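Local coordinates for protein GCN5-related N-acetyltransferase (Kribbella flavida, PDB 4IUS) that probably transfers an acyl group, most likely acetyl from acetyl-coenzyme A, to an acceptor substrate, at residues V164-T175 against L202-Q213. The protein carries 1 engineered substitution. Numbering follows the deposited sequence. Where two conformers were deposited one is given.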
ATOM      1  N   VAL A 164       5.568   6.080  12.648  1.00  6.51           N
ATOM      2  CA  VAL A 164       5.916   7.305  13.372  1.00  6.40           C
ATOM      3  C   VAL A 164       4.660   7.866  14.044  1.00  6.01           C
ATOM      4  O   VAL A 164       3.554   7.642  13.570  1.00  7.44           O
ATOM      5  CB  VAL A 164       6.568   8.371  12.443  1.00  6.73           C
ATOM      6  CG1 VAL A 164       7.749   7.766  11.689  1.00  9.02           C
ATOM      7  CG2 VAL A 164       5.549   9.037  11.527  1.00  8.55           C
ATOM      8  N   LEU A 165       4.883   8.591  15.120  1.00  6.00           N
ATOM      9  CA  LEU A 165       3.848   9.392  15.747  1.00  6.73           C
ATOM     10  C   LEU A 165       4.274  10.841  15.741  1.00  6.40           C
ATOM     11  O   LEU A 165       5.403  11.191  16.118  1.00  7.46           O
ATOM     12  CB  LEU A 165       3.632   8.919  17.202  1.00  6.86           C
ATOM     13  CG  LEU A 165       3.006   7.517  17.327  1.00  7.51           C
ATOM     14  CD1 LEU A 165       3.020   7.057  18.783  1.00  9.73           C
ATOM     15  CD2 LEU A 165       1.585   7.454  16.757  1.00  9.84           C
ATOM     16  N   ILE A 166       3.331  11.686  15.353  1.00  6.56           N
ATOM     17  CA  ILE A 166       3.435  13.134  15.482  1.00  6.80           C
ATOM     18  C   ILE A 166       2.675  13.493  16.754  1.00  7.19           C
ATOM     19  O   ILE A 166       1.519  13.057  16.930  1.00  8.86           O
ATOM     20  CB  ILE A 166       2.824  13.859  14.272  1.00  8.02           C
ATOM     21  CG1 ILE A 166       3.474  13.455  12.982  1.00  9.97           C
ATOM     22  CG2 ILE A 166       2.798  15.367  14.468  1.00  9.90           C
ATOM     23  CD1 ILE A 166       4.917  13.774  12.908  1.00 11.62           C
ATOM     24  N   ARG A 167       3.313  14.244  17.647  1.00  7.76           N
ATOM     25  CA  ARG A 167       2.737  14.587  18.931  0.70  8.32           C
ATOM     26  C   ARG A 167       2.522  16.073  19.037  1.00  7.86           C
ATOM     27  O   ARG A 167       3.317  16.863  18.535  1.00  9.73           O
ATOM     28  CB  ARG A 167       3.651  14.120  20.034  0.70  9.46           C
ATOM     29  CG  ARG A 167       4.094  12.659  19.882  0.70  9.97           C
ATOM     30  CD  ARG A 167       5.575  12.508  19.565  0.70 11.31           C
ATOM     31  NE  ARG A 167       6.295  13.134  20.669  0.70 12.49           N
ATOM     32  CZ  ARG A 167       6.443  12.589  21.870  0.70 14.15           C
ATOM     33  NH1 ARG A 167       6.961  13.296  22.884  0.70 17.81           N
ATOM     34  NH2 ARG A 167       6.095  11.320  22.062  0.70 14.57           N
HETATM   35  N   MSE A 168       1.450  16.432  19.704  1.00  9.28           N
HETATM   36  CA  MSE A 168       1.170  17.804  20.056  0.60 10.06           C
HETATM   37  C   MSE A 168       1.210  17.906  21.583  1.00 10.31           C
HETATM   38  O   MSE A 168       0.459  17.187  22.274  1.00 10.08           O
HETATM   39  CB  MSE A 168      -0.193  18.196  19.487  0.60 12.11           C
HETATM   40  CG  MSE A 168      -0.633  19.600  19.815  0.60 14.87           C
HETATM   41 SE   MSE A 168       0.421  21.025  19.045  0.39 18.26          SE
HETATM   42  CE  MSE A 168      -0.429  21.050  17.297  0.60 24.93           C
ATOM     43  N   ASP A 169       2.100  18.726  22.091  1.00 10.93           N
ATOM     44  CA  ASP A 169       2.297  18.831  23.525  1.00 11.59           C
ATOM     45  C   ASP A 169       2.426  17.424  24.142  1.00 11.41           C
ATOM     46  O   ASP A 169       1.915  17.154  25.232  1.00 12.76           O
ATOM     47  CB  ASP A 169       1.175  19.653  24.164  1.00 12.97           C
ATOM     48  CG  ASP A 169       1.144  21.068  23.669  1.00 15.92           C
ATOM     49  OD1 ASP A 169       2.235  21.652  23.436  1.00 20.26           O
ATOM     50  OD2 ASP A 169       0.042  21.577  23.511  1.00 20.78           O
ATOM     51  N   GLY A 170       3.191  16.557  23.463  1.00 11.80           N
ATOM     52  CA  GLY A 170       3.516  15.245  24.011  1.00 11.87           C
ATOM     53  C   GLY A 170       2.489  14.127  23.815  1.00 12.29           C
ATOM     54  O   GLY A 170       2.708  12.986  24.190  1.00 16.74           O
ATOM     55  N   VAL A 171       1.373  14.448  23.189  1.00  9.42           N
ATOM     56  CA  VAL A 171       0.282  13.504  22.987  1.00  9.13           C
ATOM     57  C   VAL A 171       0.256  13.134  21.489  1.00  8.94           C
ATOM     58  O   VAL A 171       0.165  14.026  20.634  1.00  8.81           O
ATOM     59  CB  VAL A 171      -1.079  14.132  23.394  1.00  9.61           C
ATOM     60  CG1 VAL A 171      -2.240  13.167  23.096  1.00 11.55           C
ATOM     61  CG2 VAL A 171      -1.052  14.618  24.839  1.00 12.31           C
ATOM     62  N   PRO A 172       0.218  11.836  21.177  1.00  8.46           N
ATOM     63  CA  PRO A 172       0.137  11.456  19.755  1.00  8.94           C
ATOM     64  C   PRO A 172      -1.150  11.860  19.118  1.00  9.02           C
ATOM     65  O   PRO A 172      -2.224  11.561  19.642  1.00 11.10           O
ATOM     66  CB  PRO A 172       0.270   9.938  19.775  1.00 11.96           C
ATOM     67  CG  PRO A 172       0.889   9.620  21.069  1.00 15.17           C
ATOM     68  CD  PRO A 172       0.453  10.671  22.049  1.00 11.36           C
ATOM     69  N   VAL A 173      -1.051  12.542  17.991  1.00  8.05           N
ATOM     70  CA  VAL A 173      -2.205  13.055  17.260  1.00  9.54           C
ATOM     71  C   VAL A 173      -2.253  12.692  15.771  1.00  8.04           C
ATOM     72  O   VAL A 173      -3.284  12.882  15.135  1.00  9.53           O
ATOM     73  CB  VAL A 173      -2.408  14.578  17.420  1.00 10.91           C
ATOM     74  CG1 VAL A 173      -2.648  14.955  18.886  1.00 13.34           C
ATOM     75  CG2 VAL A 173      -1.216  15.350  16.858  1.00 13.65           C
ATOM     76  N   ALA A 174      -1.135  12.195  15.239  1.00  7.28           N
ATOM     77  CA  ALA A 174      -1.093  11.814  13.815  1.00  6.79           C
ATOM     78  C   ALA A 174      -0.047  10.736  13.655  1.00  6.36           C
ATOM     79  O   ALA A 174       0.833  10.567  14.503  1.00  6.94           O
ATOM     80  CB  ALA A 174      -0.810  12.982  12.887  1.00  8.69           C
ATOM     81  N   THR A 175      -0.166   9.998  12.554  1.00  6.42           N
ATOM     82  CA  THR A 175       0.694   8.858  12.344  1.00  6.53           C
ATOM     83  C   THR A 175       0.853   8.557  10.850  1.00  5.71           C
ATOM     84  O   THR A 175       0.038   8.985  10.035  1.00  6.81           O
ATOM     85  CB  THR A 175       0.085   7.600  13.060  1.00  7.73           C
ATOM     86  OG1 THR A 175       1.042   6.526  13.032  1.00  7.42           O
ATOM     87  CG2 THR A 175      -1.198   7.103  12.464  1.00  8.61           C
ATOM     88  N   LEU A 202      -0.856  18.049  10.037  1.00 12.28           N
ATOM     89  CA  LEU A 202      -0.165  17.045  10.831  1.00 11.76           C
ATOM     90  C   LEU A 202      -0.065  15.704  10.099  1.00 10.18           C
ATOM     91  O   LEU A 202       0.926  15.005  10.283  1.00 10.21           O
ATOM     92  CB  LEU A 202      -0.845  16.867  12.196  1.00 12.29           C
ATOM     93  CG  LEU A 202      -0.924  18.161  13.022  1.00 13.26           C
ATOM     94  CD1 LEU A 202      -1.836  17.992  14.239  1.00 16.67           C
ATOM     95  CD2 LEU A 202       0.467  18.657  13.390  1.00 18.82           C
ATOM     96  N   GLY A 203      -1.047  15.365   9.256  1.00 11.18           N
ATOM     97  CA  GLY A 203      -0.949  14.164   8.418  1.00 10.65           C
ATOM     98  C   GLY A 203       0.170  14.232   7.422  1.00 10.95           C
ATOM     99  O   GLY A 203       0.857  13.264   7.168  1.00 10.83           O
ATOM    100  N   ALA A 204       0.356  15.412   6.863  1.00 12.00           N
ATOM    101  CA  ALA A 204       1.467  15.656   5.948  1.00 12.07           C
ATOM    102  C   ALA A 204       2.815  15.546   6.682  1.00 10.62           C
ATOM    103  O   ALA A 204       3.781  14.958   6.162  1.00 10.93           O
ATOM    104  CB  ALA A 204       1.313  17.025   5.256  1.00 16.19           C
ATOM    105  N   LEU A 205       2.895  16.079   7.904  1.00 10.02           N
ATOM    106  CA  LEU A 205       4.134  15.919   8.702  1.00 10.50           C
ATOM    107  C   LEU A 205       4.438  14.465   8.945  1.00  8.78           C
ATOM    108  O   LEU A 205       5.579  14.012   8.845  1.00  8.79           O
ATOM    109  CB  LEU A 205       4.078  16.667  10.040  1.00 11.89           C
ATOM    110  CG  LEU A 205       3.998  18.181   9.984  1.00 12.92           C
ATOM    111  CD1 LEU A 205       4.026  18.674  11.427  1.00 15.43           C
ATOM    112  CD2 LEU A 205       5.096  18.821   9.155  1.00 16.25           C
ATOM    113  N   ALA A 206       3.399  13.704   9.292  1.00  8.22           N
ATOM    114  CA  ALA A 206       3.568  12.287   9.575  1.00  8.34           C
ATOM    115  C   ALA A 206       4.093  11.549   8.345  1.00  7.24           C
ATOM    116  O   ALA A 206       5.017  10.741   8.395  1.00  7.70           O
ATOM    117  CB  ALA A 206       2.269  11.676  10.088  1.00  9.26           C
ATOM    118  N   THR A 207       3.453  11.844   7.216  1.00  8.57           N
ATOM    119  CA  THR A 207       3.845  11.231   5.934  1.00  8.50           C
ATOM    120  C   THR A 207       5.294  11.550   5.617  1.00  7.86           C
ATOM    121  O   THR A 207       6.079  10.665   5.272  1.00  9.07           O
ATOM    122  CB  THR A 207       2.950  11.723   4.792  1.00  9.68           C
ATOM    123  OG1 THR A 207       1.581  11.415   5.086  1.00 11.12           O
ATOM    124  CG2 THR A 207       3.317  11.070   3.477  1.00 11.09           C
ATOM    125  N   ALA A 208       5.681  12.810   5.765  1.00  8.90           N
ATOM    126  CA  ALA A 208       7.031  13.259   5.448  1.00 10.01           C
ATOM    127  C   ALA A 208       8.056  12.598   6.352  1.00  9.12           C
ATOM    128  O   ALA A 208       9.092  12.125   5.914  1.00  9.57           O
ATOM    129  CB  ALA A 208       7.104  14.786   5.508  1.00 11.37           C
ATOM    130  N   TYR A 209       7.752  12.551   7.652  1.00  8.67           N
ATOM    131  CA  TYR A 209       8.690  11.999   8.621  1.00  9.07           C
ATOM    132  C   TYR A 209       8.816  10.495   8.493  1.00  8.43           C
ATOM    133  O   TYR A 209       9.911   9.963   8.574  1.00  8.87           O
ATOM    134  CB  TYR A 209       8.279  12.416  10.065  1.00  9.41           C
ATOM    135  CG  TYR A 209       9.309  12.072  11.100  1.00  9.85           C
ATOM    136  CD1 TYR A 209      10.530  12.741  11.151  1.00 10.40           C
ATOM    137  CD2 TYR A 209       9.049  11.097  12.059  1.00 11.27           C
ATOM    138  CE1 TYR A 209      11.457  12.382  12.092  1.00 12.22           C
ATOM    139  CE2 TYR A 209       9.997  10.758  13.001  1.00 12.49           C
ATOM    140  CZ  TYR A 209      11.214  11.410  12.995  1.00 12.95           C
ATOM    141  OH  TYR A 209      12.172  11.084  13.965  1.00 17.47           O
ATOM    142  N   ALA A 210       7.712   9.802   8.203  1.00  8.76           N
ATOM    143  CA  ALA A 210       7.761   8.363   7.944  1.00  8.50           C
ATOM    144  C   ALA A 210       8.612   8.065   6.681  1.00  8.21           C
ATOM    145  O   ALA A 210       9.454   7.165   6.675  1.00  8.99           O
ATOM    146  CB  ALA A 210       6.385   7.748   7.770  1.00  8.78           C
ATOM    147  N   THR A 211       8.397   8.868   5.630  1.00  9.14           N
ATOM    148  CA  THR A 211       9.168   8.702   4.405  1.00  9.02           C
ATOM    149  C   THR A 211      10.662   8.903   4.714  1.00  9.50           C
ATOM    150  O   THR A 211      11.524   8.136   4.276  1.00  9.82           O
ATOM    151  CB  THR A 211       8.711   9.664   3.298  1.00  9.42           C
ATOM    152  OG1 THR A 211       7.318   9.509   3.089  1.00  9.95           O
ATOM    153  CG2 THR A 211       9.427   9.349   1.991  1.00 10.56           C
ATOM    154  N   GLN A 212      10.955   9.973   5.454  1.00 10.27           N
ATOM    155  CA  GLN A 212      12.328  10.279   5.788  1.00 10.64           C
ATOM    156  C   GLN A 212      12.971   9.158   6.564  1.00  9.77           C
ATOM    157  O   GLN A 212      14.117   8.801   6.299  1.00 11.46           O
ATOM    158  CB  GLN A 212      12.378  11.554   6.612  1.00 11.49           C
ATOM    159  CG  GLN A 212      13.786  12.021   6.932  1.00 14.53           C
ATOM    160  CD  GLN A 212      13.775  13.248   7.785  1.00 14.33           C
ATOM    161  OE1 GLN A 212      13.251  13.224   8.880  1.00 19.33           O
ATOM    162  NE2 GLN A 212      14.255  14.341   7.242  1.00 18.56           N
ATOM    163  N   GLN A 213      12.267   8.553   7.517  1.00  9.91           N
ATOM    164  CA  GLN A 213      12.833   7.446   8.241  1.00 11.46           C
ATOM    165  C   GLN A 213      13.029   6.184   7.395  1.00 10.71           C
ATOM    166  O   GLN A 213      14.046   5.477   7.526  1.00 11.92           O
ATOM    167  CB  GLN A 213      11.984   7.166   9.497  1.00 14.72           C
ATOM    168  CG  GLN A 213      11.912   8.338  10.472  1.00 17.60           C
ATOM    169  CD  GLN A 213      13.284   8.888  10.763  1.00 18.68           C
ATOM    170  OE1 GLN A 213      14.150   8.172  11.250  1.00 18.42           O
ATOM    171  NE2 GLN A 213      13.518  10.158  10.392  1.00 25.33           N
TER
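Ile166 and Ala206 meet at the tight middle of this contact: CG1 of Ile166 sits 3.6 Å from CB of Ala206 and equally close to its CA, while CD1 lies over the backbone N and CA of Ala206 and reaches CB of Leu205 more loosely. Ala206 itself is wedged against the second strand, its CB 3.5 Å from the carbonyl O of Thr175. At the helix start, CB of Ala174 rests 3.9 Å from CB of Leu202, while the two methyls of that leucine part, CD1 going to CG2 of Val173 and CD2 to CG2 of Ile166. A serine in place of Ile166 would probably leave a gap over Ala206 and deprive Leu202 and Leu205 of an apolar neighbour. The two strands form a hairpin of the central GNAT sheet, and helix 202-216 packs across one face of it; the backbone N atoms of Gly203 and Ala204 hydrogen-bond a malonate ion, probably from the crystallisation liquor, consistent with the place where GNAT relatives hold the coenzyme A pyrophosphate. Within the hairpin a classic beta bulge sets Val173 and Ala174 opposite Ile166, whose O takes both their N-H groups. Farther along, Val164 puts CG1 3.6 Å from CD2 of Tyr209, and its CB lies in the ring plane at the edge. With CG anti to the backbone N (chi1 -171°), Tyr209 brings that edge to the strand, and CG of Gln213 lies above one ring face, toward its rim. Thr175 turns away from the helix, and its OG1 gives a 2.8 Å bond to O of Val164. The packing thins towards the hairpin tip: Met168, a selenomethionine modelled in two conformers, only skirts the helix, and the type I' turn from Met168 to Val171 puts Asp169 and Gly170 in solvent.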